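Local coordinates for protein glycoside hydrolase family 43 (Halothermothrix orenii, PDB 4QQS) that hydrolyses alpha-L-arabinofuranosyl linkages as a thermostable family 43 glycosidase with a five-bladed beta-propeller fold, and probably takes part in xylan degradation, at residues A[219-224]-A[239-244]; A[182-187]-A[210-215]; A[178-183]-A[192-197]; A[266-271]-A[290-295]. All blocks are in the same frame, centred on the assembly; numbering follows the deposited sequence.

Contact 1: A[219-224]-A[239-244]; sequences DYSIGY and GNPILS
Two groups of hydrogen bonds carry this contact, one from the backbone of Ile222 and one from the side-chain amide of Asn240. Ile222 N donates almost straight (177°) to Leu243 O at 3.0 Å, while Ile222 O is gripped twice, by Ile242 N at 2.8 Å and Leu243 N at 3.2 Å. Two consecutive residues facing one define a classic beta bulge, formed here at a single antiparallel bridge. The Asn240 side-chain amide pairs with both the N-H and the C=O of Tyr224: OD1 accepts from Tyr224 N at 2.9 Å, and ND2, shared with Gln182 OE1, donates to Tyr224 O at 3.0 Å. A beta carbon built on Gly223 would run into Asn240 CG. Pro241, after a cis peptide bond, brings its CB close to Ile222 O. Outward, Ile222 and Leu243 run side by side, CD1 to CD2 at 4.0 Å, and Ile242 CG2 meets the Tyr224 ring at its edge, 3.6 Å from CD2. The Tyr224 hydroxyl bonds to Leu299 N. Loop 239-244 lines one side of strand 221-227, which pairs with strand 205-212 through Ala212 and Tyr210; strand 268-275 packs on Ile222 and Leu243, and strand 298-302 on Tyr224, Ile242 and Leu243.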
loop_
_atom_site.group_PDB
_atom_site.type_symbol
_atom_site.label_atom_id
_atom_site.label_comp_id
_atom_site.label_asym_id
_atom_site.label_seq_id
_atom_site.Cartn_x
_atom_site.Cartn_y
_atom_site.Cartn_z
ATOM N N ASP A 219 -4.487 -17.110 -1.539
ATOM C CA ASP A 219 -3.054 -17.150 -1.295
ATOM C C ASP A 219 -2.350 -15.800 -1.410
ATOM O O ASP A 219 -1.142 -15.736 -1.195
ATOM C CB ASP A 219 -2.394 -18.179 -2.206
ATOM C CG ASP A 219 -2.830 -19.588 -1.871
ATOM O OD1 ASP A 219 -2.872 -19.926 -0.666
ATOM O OD2 ASP A 219 -3.151 -20.339 -2.817
ATOM N N TYR A 220 -3.082 -14.734 -1.734
ATOM C CA TYR A 220 -2.514 -13.394 -1.610
ATOM C C TYR A 220 -2.001 -13.267 -0.180
ATOM O O TYR A 220 -2.681 -13.663 0.764
ATOM C CB TYR A 220 -3.553 -12.334 -1.915
ATOM C CG TYR A 220 -3.024 -10.983 -2.328
ATOM C CD1 TYR A 220 -2.203 -10.847 -3.432
ATOM C CD2 TYR A 220 -3.396 -9.835 -1.650
ATOM C CE1 TYR A 220 -1.777 -9.594 -3.863
ATOM C CE2 TYR A 220 -2.983 -8.581 -2.064
ATOM C CZ TYR A 220 -2.186 -8.463 -3.174
ATOM O OH TYR A 220 -1.820 -7.191 -3.567
ATOM N N SER A 221 -0.781 -12.764 -0.014
ATOM C CA SER A 221 -0.161 -12.743 1.304
ATOM C C SER A 221 1.003 -11.765 1.318
ATOM O O SER A 221 1.462 -11.310 0.257
ATOM C CB SER A 221 0.264 -14.148 1.729
ATOM O OG SER A 221 0.735 -14.927 0.641
ATOM N N ILE A 222 1.457 -11.446 2.523
ATOM C CA ILE A 222 2.439 -10.400 2.764
ATOM C C ILE A 222 3.746 -10.981 3.263
ATOM O O ILE A 222 3.764 -11.799 4.194
ATOM C CB ILE A 222 1.895 -9.386 3.796
ATOM C CG1 ILE A 222 0.669 -8.683 3.208
ATOM C CG2 ILE A 222 2.966 -8.389 4.212
ATOM C CD1 ILE A 222 -0.164 -7.926 4.215
ATOM N N GLY A 223 4.840 -10.537 2.641
ATOM C CA GLY A 223 6.181 -10.840 3.088
ATOM C C GLY A 223 6.957 -9.558 3.311
ATOM O O GLY A 223 6.436 -8.460 3.116
ATOM N N TYR A 224 8.233 -9.695 3.667
ATOM C CA TYR A 224 9.105 -8.529 3.684
ATOM C C TYR A 224 10.506 -8.846 3.206
ATOM O O TYR A 224 10.918 -10.014 3.128
ATOM C CB TYR A 224 9.142 -7.844 5.065
ATOM C CG TYR A 224 9.957 -8.545 6.126
ATOM C CD1 TYR A 224 11.266 -8.189 6.381
ATOM C CD2 TYR A 224 9.401 -9.559 6.887
ATOM C CE1 TYR A 224 11.993 -8.816 7.375
ATOM C CE2 TYR A 224 10.116 -10.183 7.886
ATOM C CZ TYR A 224 11.414 -9.815 8.116
ATOM O OH TYR A 224 12.104 -10.427 9.134
ATOM N N GLY A 239 11.581 -16.626 6.135
ATOM C CA GLY A 239 10.357 -17.147 6.708
ATOM C C GLY A 239 9.078 -16.548 6.156
ATOM O O GLY A 239 8.018 -16.749 6.735
ATOM N N ASN A 240 9.155 -15.822 5.044
ATOM C CA ASN A 240 7.954 -15.289 4.410
ATOM C C ASN A 240 6.990 -16.416 4.030
ATOM O O ASN A 240 7.404 -17.535 3.749
ATOM C CB ASN A 240 8.329 -14.557 3.132
ATOM C CG ASN A 240 8.854 -13.147 3.357
ATOM O OD1 ASN A 240 8.584 -12.511 4.380
ATOM N ND2 ASN A 240 9.572 -12.633 2.366
ATOM N N PRO A 241 5.690 -16.120 3.996
ATOM C CA PRO A 241 5.057 -14.841 4.316
ATOM C C PRO A 241 4.910 -14.636 5.821
ATOM O O PRO A 241 4.825 -15.596 6.594
ATOM C CB PRO A 241 3.677 -14.972 3.656
ATOM C CG PRO A 241 3.382 -16.438 3.747
ATOM C CD PRO A 241 4.712 -17.113 3.520
ATOM N N ILE A 242 4.843 -13.370 6.223
ATOM C CA ILE A 242 4.594 -13.010 7.617
ATOM C C ILE A 242 3.114 -12.837 7.941
ATOM O O ILE A 242 2.750 -12.842 9.117
ATOM C CB ILE A 242 5.406 -11.773 8.057
ATOM C CG1 ILE A 242 4.942 -10.506 7.350
ATOM C CG2 ILE A 242 6.890 -12.023 7.839
ATOM C CD1 ILE A 242 5.561 -9.249 7.962
ATOM N N LEU A 243 2.268 -12.714 6.923
ATOM C CA LEU A 243 0.837 -12.602 7.138
ATOM C C LEU A 243 0.169 -13.337 5.988
ATOM O O LEU A 243 0.327 -12.973 4.815
ATOM C CB LEU A 243 0.423 -11.142 7.222
ATOM C CG LEU A 243 -1.002 -10.903 7.720
ATOM C CD1 LEU A 243 -1.226 -11.450 9.127
ATOM C CD2 LEU A 243 -1.331 -9.417 7.689
ATOM N N SER A 244 -0.531 -14.415 6.325
ATOM C CA SER A 244 -1.139 -15.268 5.318
ATOM C C SER A 244 -2.490 -15.782 5.821
ATOM O O SER A 244 -2.862 -15.594 6.987
ATOM C CB SER A 244 -0.191 -16.402 4.920
ATOM O OG SER A 244 0.118 -17.203 6.033
#

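Contact 2: A[182-187]-A[210-215]; sequences QDWEGI and YSANCY
Two hydrogen bonds span the segments. Tyr210 OH donates to Glu185 OE2 at 2.8 Å, from 46° above the carboxylate plane, and OE2 also accepts from Asn194. Asn213 ND2 reaches Trp184 O at 3.0 Å, nearly straight (169°), with the acceptor in its amide plane. A water donates to Glu185 O at 2.7 Å and accepts weakly from Asn213 N. Within 182-187, Glu185 OE1 takes the backbone N-H of Gln182 on its anti lone pair, and the same oxygen salt-bridges Lys236, so the carboxylate is probably ionised. Trp184 NE1 is anchored at 2.8 Å by Gln182 OE1. These bonds lay the loop, with its short 3-10 turn at Asp183 and Trp184, over the end of strand 205-212 in the beta-propeller, near the predicted proton donor Glu195. Apolar contacts centre on the indole: its CH2 touches Ala212 CB at 3.7 Å, its CZ2 lies 3.9 Å from Tyr210 CE2 where the two rings meet tip to tip, and Glu185 CG lies over one face. An alanine at Trp184 would remove this packing and the NE1 bond to Gln182, and would probably loosen the loop. At Gly186 the positive phi favours glycine; separately, a beta carbon would come too close to Asn213 OD1.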
loop_
_atom_site.group_PDB
_atom_site.type_symbol
_atom_site.label_atom_id
_atom_site.label_comp_id
_atom_site.label_asym_id
_atom_site.label_seq_id
_atom_site.Cartn_x
_atom_site.Cartn_y
_atom_site.Cartn_z
ATOM N N GLN A 182 10.873 -16.243 -4.343
ATOM C CA GLN A 182 10.757 -17.280 -3.320
ATOM C C GLN A 182 9.619 -18.231 -3.660
ATOM O O GLN A 182 8.647 -17.843 -4.305
ATOM C CB GLN A 182 10.488 -16.643 -1.947
ATOM C CG GLN A 182 11.604 -15.768 -1.432
ATOM C CD GLN A 182 11.291 -15.194 -0.069
ATOM O OE1 GLN A 182 10.333 -14.448 0.095
ATOM N NE2 GLN A 182 12.069 -15.574 0.923
ATOM N N ASP A 183 9.722 -19.465 -3.185
ATOM C CA ASP A 183 8.726 -20.475 -3.505
ATOM C C ASP A 183 7.304 -20.048 -3.157
ATOM O O ASP A 183 6.390 -20.350 -3.911
ATOM C CB ASP A 183 9.052 -21.808 -2.825
ATOM C CG ASP A 183 10.246 -22.454 -3.411
ATOM O OD1 ASP A 183 10.080 -23.101 -4.463
ATOM O OD2 ASP A 183 11.340 -22.285 -2.830
ATOM N N TRP A 184 7.112 -19.368 -2.027
ATOM C CA TRP A 184 5.755 -18.992 -1.610
ATOM C C TRP A 184 5.093 -17.983 -2.555
ATOM O O TRP A 184 3.892 -17.768 -2.449
ATOM C CB TRP A 184 5.734 -18.439 -0.163
ATOM C CG TRP A 184 6.250 -17.048 -0.048
ATOM C CD1 TRP A 184 7.568 -16.675 0.022
ATOM C CD2 TRP A 184 5.499 -15.825 -0.026
ATOM N NE1 TRP A 184 7.681 -15.313 0.085
ATOM C CE2 TRP A 184 6.430 -14.764 0.054
ATOM C CE3 TRP A 184 4.138 -15.511 -0.079
ATOM C CZ2 TRP A 184 6.038 -13.432 0.125
ATOM C CZ3 TRP A 184 3.769 -14.182 -0.035
ATOM C CH2 TRP A 184 4.708 -13.165 0.072
ATOM N N GLU A 185 5.876 -17.386 -3.458
ATOM C CA GLU A 185 5.412 -16.296 -4.323
ATOM C C GLU A 185 4.933 -16.763 -5.688
ATOM O O GLU A 185 4.827 -15.956 -6.606
ATOM C CB GLU A 185 6.531 -15.278 -4.531
ATOM C CG GLU A 185 7.030 -14.715 -3.232
ATOM C CD GLU A 185 8.179 -13.746 -3.398
ATOM O OE1 GLU A 185 9.233 -14.049 -3.999
ATOM O OE2 GLU A 185 8.040 -12.616 -2.930
ATOM N N GLY A 186 4.650 -18.048 -5.848
ATOM C CA GLY A 186 4.034 -18.520 -7.078
ATOM C C GLY A 186 4.946 -18.458 -8.282
ATOM O O GLY A 186 4.527 -18.091 -9.383
ATOM N N ILE A 187 6.189 -18.861 -8.079
ATOM C CA ILE A 187 7.211 -18.706 -9.096
ATOM C C ILE A 187 7.142 -19.738 -10.221
ATOM O O ILE A 187 7.959 -19.684 -11.135
ATOM C CB ILE A 187 8.615 -18.676 -8.469
ATOM C CG1 ILE A 187 8.843 -19.911 -7.576
ATOM C CG2 ILE A 187 8.797 -17.373 -7.706
ATOM C CD1 ILE A 187 10.265 -20.113 -7.119
ATOM N N TYR A 210 5.505 -6.249 1.403
ATOM C CA TYR A 210 4.982 -6.322 0.042
ATOM C C TYR A 210 4.052 -7.524 -0.019
ATOM O O TYR A 210 4.062 -8.383 0.867
ATOM C CB TYR A 210 6.118 -6.440 -1.001
ATOM C CG TYR A 210 6.847 -7.752 -0.905
ATOM C CD1 TYR A 210 7.897 -7.941 -0.023
ATOM C CD2 TYR A 210 6.451 -8.841 -1.672
ATOM C CE1 TYR A 210 8.521 -9.165 0.090
ATOM C CE2 TYR A 210 7.071 -10.067 -1.555
ATOM C CZ TYR A 210 8.113 -10.226 -0.680
ATOM O OH TYR A 210 8.780 -11.427 -0.544
ATOM N N SER A 211 3.273 -7.587 -1.093
ATOM C CA SER A 211 2.338 -8.678 -1.312
ATOM C C SER A 211 2.704 -9.487 -2.546
ATOM O O SER A 211 3.276 -8.957 -3.513
ATOM C CB SER A 211 0.926 -8.121 -1.475
ATOM O OG SER A 211 0.519 -7.441 -0.294
ATOM N N ALA A 212 2.372 -10.773 -2.518
ATOM C CA ALA A 212 2.624 -11.655 -3.649
ATOM C C ALA A 212 1.437 -12.592 -3.847
ATOM O O ALA A 212 0.565 -12.695 -2.982
ATOM C CB ALA A 212 3.912 -12.466 -3.440
ATOM N N ASN A 213 1.472 -13.306 -4.975
ATOM C CA ASN A 213 0.362 -14.104 -5.485
ATOM C C ASN A 213 -0.756 -13.209 -5.995
ATOM O O ASN A 213 -0.620 -11.984 -5.990
ATOM C CB ASN A 213 -0.081 -15.171 -4.479
ATOM C CG ASN A 213 1.069 -16.085 -4.118
ATOM O OD1 ASN A 213 1.601 -16.785 -4.984
ATOM N ND2 ASN A 213 1.510 -16.041 -2.878
ATOM N N CYS A 214 -1.813 -13.819 -6.516
ATOM C CA CYS A 214 -2.878 -13.067 -7.162
ATOM C C CYS A 214 -3.829 -12.471 -6.128
ATOM O O CYS A 214 -4.285 -13.178 -5.231
ATOM C CB CYS A 214 -3.662 -13.984 -8.098
ATOM S SG CYS A 214 -4.975 -13.154 -9.000
ATOM N N TYR A 215 -4.163 -11.188 -6.278
ATOM C CA TYR A 215 -5.081 -10.522 -5.351
ATOM C C TYR A 215 -6.423 -11.247 -5.207
ATOM O O TYR A 215 -7.066 -11.129 -4.174
ATOM C CB TYR A 215 -5.361 -9.073 -5.773
ATOM C CG TYR A 215 -6.391 -8.995 -6.863
ATOM C CD1 TYR A 215 -7.731 -8.751 -6.574
ATOM C CD2 TYR A 215 -6.046 -9.240 -8.170
ATOM C CE1 TYR A 215 -8.689 -8.739 -7.558
ATOM C CE2 TYR A 215 -6.999 -9.229 -9.175
ATOM C CZ TYR A 215 -8.316 -8.981 -8.857
ATOM O OH TYR A 215 -9.280 -8.974 -9.832
HETATM O O HOH W 1 2.941 -14.220 -7.511
#

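Contact 3: A[178-183]-A[192-197]; sequences IQPSQD and QWNEGP
Pro180 and Asn194 bury nearly equal areas here, with Gln192 next, and no direct hydrogen bond joins the two segments. The proline ring lies along the strand: CG is 3.5 Å from Trp193 C, CD is 3.6 Å from Asn194 CG, and CB is 3.4 Å from Gln192 OE1. The ring and the Asn194 side chain pass alongside, running opposite ways. Asn194 turns its CG anti to its own carbonyl carbon (chi1 -77°), which, with the amide orientation (chi2 177°), puts OD1 3.0 Å from Gln179 C and 3.3 Å from Gln179 O. Two acceptors that close would repel, but the ammonium of Lys236 bonds to both, which probably offsets the repulsion. The Ile178 side chain crosses the amide at about a right angle, its CD1 3.6 Å from the same OD1. On the other branch of the Asn194 amide, ND2 donates to Trp193 O at 3.0 Å and also reaches Glu185 OE2. Gln192 is linked to the loop through one water, which donates to both Pro180 O and Gln192 OE1; Gln192 NE2 bonds to Asp189 O. A leucine in place of Asn194 would remove the bonds to Lys236, Glu185 and Trp193 O, and would probably hold the loop less firmly. The Asn194 side chain sets out toward the loop, that of Glu195, the predicted proton donor, away from it; Glu195 OE2 bonds to Tyr220 OH. The chemistry implies a loop fixed on strand 191-202 by proline packing, one water and a shared lysine, backing the strand of the probable catalytic acid with charged and amide groups.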
loop_
_atom_site.group_PDB
_atom_site.type_symbol
_atom_site.label_atom_id
_atom_site.label_comp_id
_atom_site.label_asym_id
_atom_site.label_seq_id
_atom_site.Cartn_x
_atom_site.Cartn_y
_atom_site.Cartn_z
ATOM N N ILE A 178 12.844 -5.743 -5.762
ATOM C CA ILE A 178 12.481 -7.147 -5.628
ATOM C C ILE A 178 11.547 -7.555 -6.751
ATOM O O ILE A 178 10.813 -6.742 -7.309
ATOM C CB ILE A 178 11.840 -7.487 -4.264
ATOM C CG1 ILE A 178 10.580 -6.667 -4.012
ATOM C CG2 ILE A 178 12.845 -7.322 -3.143
ATOM C CD1 ILE A 178 9.791 -7.119 -2.778
ATOM N N GLN A 179 11.577 -8.845 -7.061
ATOM C CA GLN A 179 10.630 -9.454 -7.980
ATOM C C GLN A 179 10.380 -10.873 -7.495
ATOM O O GLN A 179 11.185 -11.424 -6.739
ATOM C CB GLN A 179 11.162 -9.465 -9.413
ATOM C CG GLN A 179 12.367 -10.357 -9.593
ATOM C CD GLN A 179 12.925 -10.307 -10.988
ATOM O OE1 GLN A 179 12.217 -10.009 -11.944
ATOM N NE2 GLN A 179 14.213 -10.582 -11.113
ATOM N N PRO A 180 9.274 -11.498 -7.924
ATOM C CA PRO A 180 8.991 -12.860 -7.478
ATOM C C PRO A 180 10.201 -13.782 -7.596
ATOM O O PRO A 180 10.825 -13.883 -8.661
ATOM C CB PRO A 180 7.825 -13.273 -8.383
ATOM C CG PRO A 180 7.074 -11.978 -8.545
ATOM C CD PRO A 180 8.145 -10.928 -8.686
ATOM N N SER A 181 10.513 -14.457 -6.494
ATOM C CA SER A 181 11.751 -15.214 -6.392
ATOM C C SER A 181 11.673 -16.365 -5.392
ATOM O O SER A 181 12.346 -17.371 -5.588
ATOM C CB SER A 181 12.921 -14.281 -6.053
ATOM O OG SER A 181 12.752 -13.697 -4.784
ATOM N N GLN A 182 10.873 -16.243 -4.343
ATOM C CA GLN A 182 10.757 -17.280 -3.320
ATOM C C GLN A 182 9.619 -18.231 -3.660
ATOM O O GLN A 182 8.647 -17.843 -4.305
ATOM C CB GLN A 182 10.488 -16.643 -1.947
ATOM C CG GLN A 182 11.604 -15.768 -1.432
ATOM C CD GLN A 182 11.291 -15.194 -0.069
ATOM O OE1 GLN A 182 10.333 -14.448 0.095
ATOM N NE2 GLN A 182 12.069 -15.574 0.923
ATOM N N ASP A 183 9.722 -19.465 -3.185
ATOM C CA ASP A 183 8.726 -20.475 -3.505
ATOM C C ASP A 183 7.304 -20.048 -3.157
ATOM O O ASP A 183 6.390 -20.350 -3.911
ATOM C CB ASP A 183 9.052 -21.808 -2.825
ATOM C CG ASP A 183 10.246 -22.454 -3.411
ATOM O OD1 ASP A 183 10.080 -23.101 -4.463
ATOM O OD2 ASP A 183 11.340 -22.285 -2.830
ATOM N N GLN A 192 2.936 -13.542 -12.154
ATOM C CA GLN A 192 3.602 -13.499 -10.849
ATOM C C GLN A 192 3.675 -12.067 -10.361
ATOM O O GLN A 192 3.893 -11.143 -11.151
ATOM C CB GLN A 192 5.019 -14.071 -10.944
ATOM C CG GLN A 192 5.064 -15.502 -11.456
ATOM C CD GLN A 192 6.450 -16.065 -11.524
ATOM O OE1 GLN A 192 7.368 -15.561 -10.882
ATOM N NE2 GLN A 192 6.598 -17.154 -12.272
ATOM N N TRP A 193 3.500 -11.879 -9.057
ATOM C CA TRP A 193 3.442 -10.545 -8.480
ATOM C C TRP A 193 4.312 -10.344 -7.255
ATOM O O TRP A 193 4.270 -11.141 -6.318
ATOM C CB TRP A 193 2.017 -10.219 -8.011
ATOM C CG TRP A 193 0.963 -10.223 -9.052
ATOM C CD1 TRP A 193 0.463 -9.159 -9.717
ATOM C CD2 TRP A 193 0.228 -11.376 -9.515
ATOM N NE1 TRP A 193 -0.542 -9.572 -10.560
ATOM C CE2 TRP A 193 -0.695 -10.931 -10.462
ATOM C CE3 TRP A 193 0.272 -12.745 -9.201
ATOM C CZ2 TRP A 193 -1.566 -11.808 -11.120
ATOM C CZ3 TRP A 193 -0.590 -13.605 -9.836
ATOM C CH2 TRP A 193 -1.487 -13.136 -10.792
ATOM N N ASN A 194 5.036 -9.225 -7.252
ATOM C CA ASN A 194 5.414 -8.539 -6.016
ATOM C C ASN A 194 4.840 -7.132 -6.162
ATOM O O ASN A 194 5.176 -6.417 -7.122
ATOM C CB ASN A 194 6.930 -8.419 -5.811
ATOM C CG ASN A 194 7.646 -9.690 -5.333
ATOM O OD1 ASN A 194 8.867 -9.657 -5.205
ATOM N ND2 ASN A 194 6.931 -10.776 -5.059
ATOM N N GLU A 195 3.973 -6.740 -5.233
ATOM C CA GLU A 195 3.317 -5.446 -5.354
ATOM C C GLU A 195 3.043 -4.869 -3.975
ATOM O O GLU A 195 3.414 -5.439 -2.959
ATOM C CB GLU A 195 2.067 -5.535 -6.242
ATOM C CG GLU A 195 0.977 -6.408 -5.661
ATOM C CD GLU A 195 -0.237 -6.598 -6.582
ATOM O OE1 GLU A 195 -0.255 -6.081 -7.716
ATOM O OE2 GLU A 195 -1.199 -7.269 -6.151
ATOM N N GLY A 196 2.439 -3.695 -3.941
ATOM C CA GLY A 196 2.115 -3.086 -2.668
ATOM C C GLY A 196 3.253 -2.857 -1.687
ATOM O O GLY A 196 3.111 -3.151 -0.497
ATOM N N PRO A 197 4.370 -2.270 -2.129
ATOM C CA PRO A 197 5.454 -1.984 -1.176
ATOM C C PRO A 197 5.057 -0.982 -0.094
ATOM O O PRO A 197 4.338 -0.018 -0.371
ATOM C CB PRO A 197 6.555 -1.389 -2.061
ATOM C CG PRO A 197 5.819 -0.811 -3.239
ATOM C CD PRO A 197 4.679 -1.780 -3.486
HETATM O O HOH W 2 10.036 -15.614 -10.814
#

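Contact 4: A[266-271]-A[290-295]; sequences SELFVV and DRLYFE
Backbone pairing of strands 268-275 and 285-295 forms the core of this contact. Val270 and Asp290 make an antiparallel hydrogen-bonded pair, Val270 N to Asp290 O at 2.8 Å and Asp290 N to Val270 O at 3.0 Å, and Phe269 faces Arg291 as the adjoining non-hydrogen-bonded pair. Leu292 N also donates to Leu268 O, and a water joins Leu268 N, at 2.9 Å, to Leu292 O; strands 268-271 and 290-295 are far from exactly antiparallel, their directions 123° apart. In the salt bridge Arg291 grips Glu267 side-on: NE meets OE1 at 2.9 Å in the guanidinium plane, and NH2 reaches the syn lone pair of Glu267 OE2 along a bent path (139°). Phe269 CZ sits 3.7 Å above the centre of the guanidinium, although the two planes stand 64° apart. Apolar contact falls on the sheet face bearing Leu268, Val270 and Leu292, with Leu268 CB and Leu292 CB 4.1 Å apart. Asp290 shares that face, its carboxylate held by Tyr272, Thr305 and Tyr5. Arg313 N also binds Glu267, and Pro310 O binds Arg291, so the ion pair fastens the C-terminal tail to this four-stranded propeller blade and is probably stabilised by those partners.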
loop_
_atom_site.group_PDB
_atom_site.type_symbol
_atom_site.label_atom_id
_atom_site.label_comp_id
_atom_site.label_asym_id
_atom_site.label_seq_id
_atom_site.Cartn_x
_atom_site.Cartn_y
_atom_site.Cartn_z
ATOM N N SER A 266 2.739 3.946 21.092
ATOM C CA SER A 266 3.567 2.913 21.706
ATOM C C SER A 266 3.707 1.603 20.941
ATOM O O SER A 266 4.592 0.817 21.276
ATOM C CB SER A 266 3.034 2.583 23.096
ATOM O OG SER A 266 1.821 1.860 22.998
ATOM N N GLU A 267 2.855 1.351 19.953
ATOM C CA GLU A 267 2.883 0.073 19.247
ATOM C C GLU A 267 2.435 0.264 17.800
ATOM O O GLU A 267 1.618 1.125 17.498
ATOM C CB GLU A 267 2.018 -0.980 19.959
ATOM C CG GLU A 267 0.553 -0.608 20.033
ATOM C CD GLU A 267 -0.326 -1.630 20.727
ATOM O OE1 GLU A 267 0.170 -2.694 21.154
ATOM O OE2 GLU A 267 -1.534 -1.347 20.851
ATOM N N LEU A 268 2.981 -0.565 16.919
ATOM C CA LEU A 268 2.668 -0.528 15.500
ATOM C C LEU A 268 1.506 -1.457 15.161
ATOM O O LEU A 268 1.332 -2.533 15.750
ATOM C CB LEU A 268 3.886 -0.940 14.672
ATOM C CG LEU A 268 5.127 -0.047 14.765
ATOM C CD1 LEU A 268 6.241 -0.635 13.911
ATOM C CD2 LEU A 268 4.822 1.401 14.342
ATOM N N PHE A 269 0.727 -1.017 14.174
ATOM C CA PHE A 269 -0.305 -1.831 13.550
ATOM C C PHE A 269 -0.070 -1.916 12.052
ATOM O O PHE A 269 0.202 -0.911 11.390
ATOM C CB PHE A 269 -1.701 -1.252 13.804
ATOM C CG PHE A 269 -2.253 -1.630 15.149
ATOM C CD1 PHE A 269 -1.865 -0.948 16.293
ATOM C CD2 PHE A 269 -3.107 -2.708 15.276
ATOM C CE1 PHE A 269 -2.330 -1.333 17.535
ATOM C CE2 PHE A 269 -3.562 -3.098 16.522
ATOM C CZ PHE A 269 -3.173 -2.407 17.642
ATOM N N VAL A 270 -0.222 -3.129 11.532
ATOM C CA VAL A 270 -0.371 -3.341 10.109
ATOM C C VAL A 270 -1.854 -3.192 9.766
ATOM O O VAL A 270 -2.726 -3.668 10.498
ATOM C CB VAL A 270 0.179 -4.738 9.679
ATOM C CG1 VAL A 270 -0.493 -5.902 10.414
ATOM C CG2 VAL A 270 0.076 -4.921 8.193
ATOM N N VAL A 271 -2.123 -2.484 8.673
ATOM C CA VAL A 271 -3.465 -2.268 8.161
ATOM C C VAL A 271 -3.497 -2.960 6.806
ATOM O O VAL A 271 -2.687 -2.653 5.943
ATOM C CB VAL A 271 -3.787 -0.778 8.006
ATOM C CG1 VAL A 271 -5.225 -0.621 7.540
ATOM C CG2 VAL A 271 -3.545 -0.015 9.323
ATOM N N ASP A 290 -3.853 -5.365 12.686
ATOM C CA ASP A 290 -3.292 -6.270 13.680
ATOM C C ASP A 290 -1.925 -5.759 14.117
ATOM O O ASP A 290 -1.300 -4.939 13.446
ATOM C CB ASP A 290 -3.205 -7.724 13.157
ATOM C CG ASP A 290 -4.471 -8.545 13.413
ATOM O OD1 ASP A 290 -4.998 -8.520 14.553
ATOM O OD2 ASP A 290 -4.908 -9.267 12.475
ATOM N N ARG A 291 -1.466 -6.247 15.264
ATOM C CA ARG A 291 -0.215 -5.792 15.843
ATOM C C ARG A 291 0.990 -6.290 15.059
ATOM O O ARG A 291 1.052 -7.454 14.684
ATOM C CB ARG A 291 -0.131 -6.226 17.307
ATOM C CG ARG A 291 -1.063 -5.409 18.182
ATOM C CD ARG A 291 -1.056 -5.842 19.665
ATOM N NE ARG A 291 -1.680 -4.780 20.458
ATOM C CZ ARG A 291 -2.984 -4.618 20.655
ATOM N NH1 ARG A 291 -3.865 -5.522 20.253
ATOM N NH2 ARG A 291 -3.407 -3.539 21.294
ATOM N N LEU A 292 1.927 -5.370 14.848
ATOM C CA LEU A 292 3.159 -5.586 14.104
ATOM C C LEU A 292 4.314 -5.276 15.050
ATOM O O LEU A 292 4.271 -4.271 15.756
ATOM C CB LEU A 292 3.190 -4.606 12.931
ATOM C CG LEU A 292 4.363 -4.705 11.973
ATOM C CD1 LEU A 292 4.240 -5.967 11.135
ATOM C CD2 LEU A 292 4.407 -3.495 11.074
ATOM N N TYR A 293 5.339 -6.119 15.083
ATOM C CA TYR A 293 6.447 -5.913 16.017
ATOM C C TYR A 293 7.696 -6.618 15.517
ATOM O O TYR A 293 7.628 -7.491 14.666
ATOM C CB TYR A 293 6.072 -6.413 17.421
ATOM C CG TYR A 293 5.799 -7.903 17.496
ATOM C CD1 TYR A 293 4.584 -8.428 17.087
ATOM C CD2 TYR A 293 6.754 -8.787 17.997
ATOM C CE1 TYR A 293 4.319 -9.786 17.160
ATOM C CE2 TYR A 293 6.492 -10.146 18.094
ATOM C CZ TYR A 293 5.274 -10.646 17.668
ATOM O OH TYR A 293 5.002 -11.998 17.735
ATOM N N PHE A 294 8.833 -6.234 16.078
ATOM C CA PHE A 294 10.101 -6.867 15.796
ATOM C C PHE A 294 10.528 -7.721 16.991
ATOM O O PHE A 294 10.386 -7.318 18.151
ATOM C CB PHE A 294 11.167 -5.808 15.531
ATOM C CG PHE A 294 10.939 -5.004 14.269
ATOM C CD1 PHE A 294 10.161 -3.851 14.272
ATOM C CD2 PHE A 294 11.527 -5.388 13.078
ATOM C CE1 PHE A 294 9.974 -3.112 13.115
ATOM C CE2 PHE A 294 11.347 -4.640 11.925
ATOM C CZ PHE A 294 10.568 -3.512 11.940
ATOM N N GLU A 295 11.095 -8.887 16.695
ATOM C CA GLU A 295 11.644 -9.769 17.722
ATOM C C GLU A 295 12.815 -10.519 17.112
ATOM O O GLU A 295 12.669 -11.135 16.063
ATOM C CB GLU A 295 10.568 -10.735 18.232
ATOM C CG GLU A 295 11.050 -11.739 19.265
ATOM C CD GLU A 295 9.914 -12.507 19.916
ATOM O OE1 GLU A 295 9.002 -12.949 19.179
ATOM O OE2 GLU A 295 9.941 -12.665 21.157
HETATM O O HOH W 3 5.091 -2.432 17.662
#

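From the N terminus, contact 3 closes first, turning the loop after strand 175-178 back onto strand 191-202. Contact 2 starts from the same stretch, sharing Gln182 and Asp183, but closes the longer loop, ending on strand 205-212. Contact 1 opens only after contact 2 has closed and returns the chain after strand 235-236 to strand 221-227. These three meet in one sheet, where strands 191-202, 205-212 and 221-227 are successive neighbours, and their side chains touch. Contact 4 follows separately, pairing strands of the sheet built from residues 257-302; its nearest atoms lie about 5 Å from contact 1, without touching.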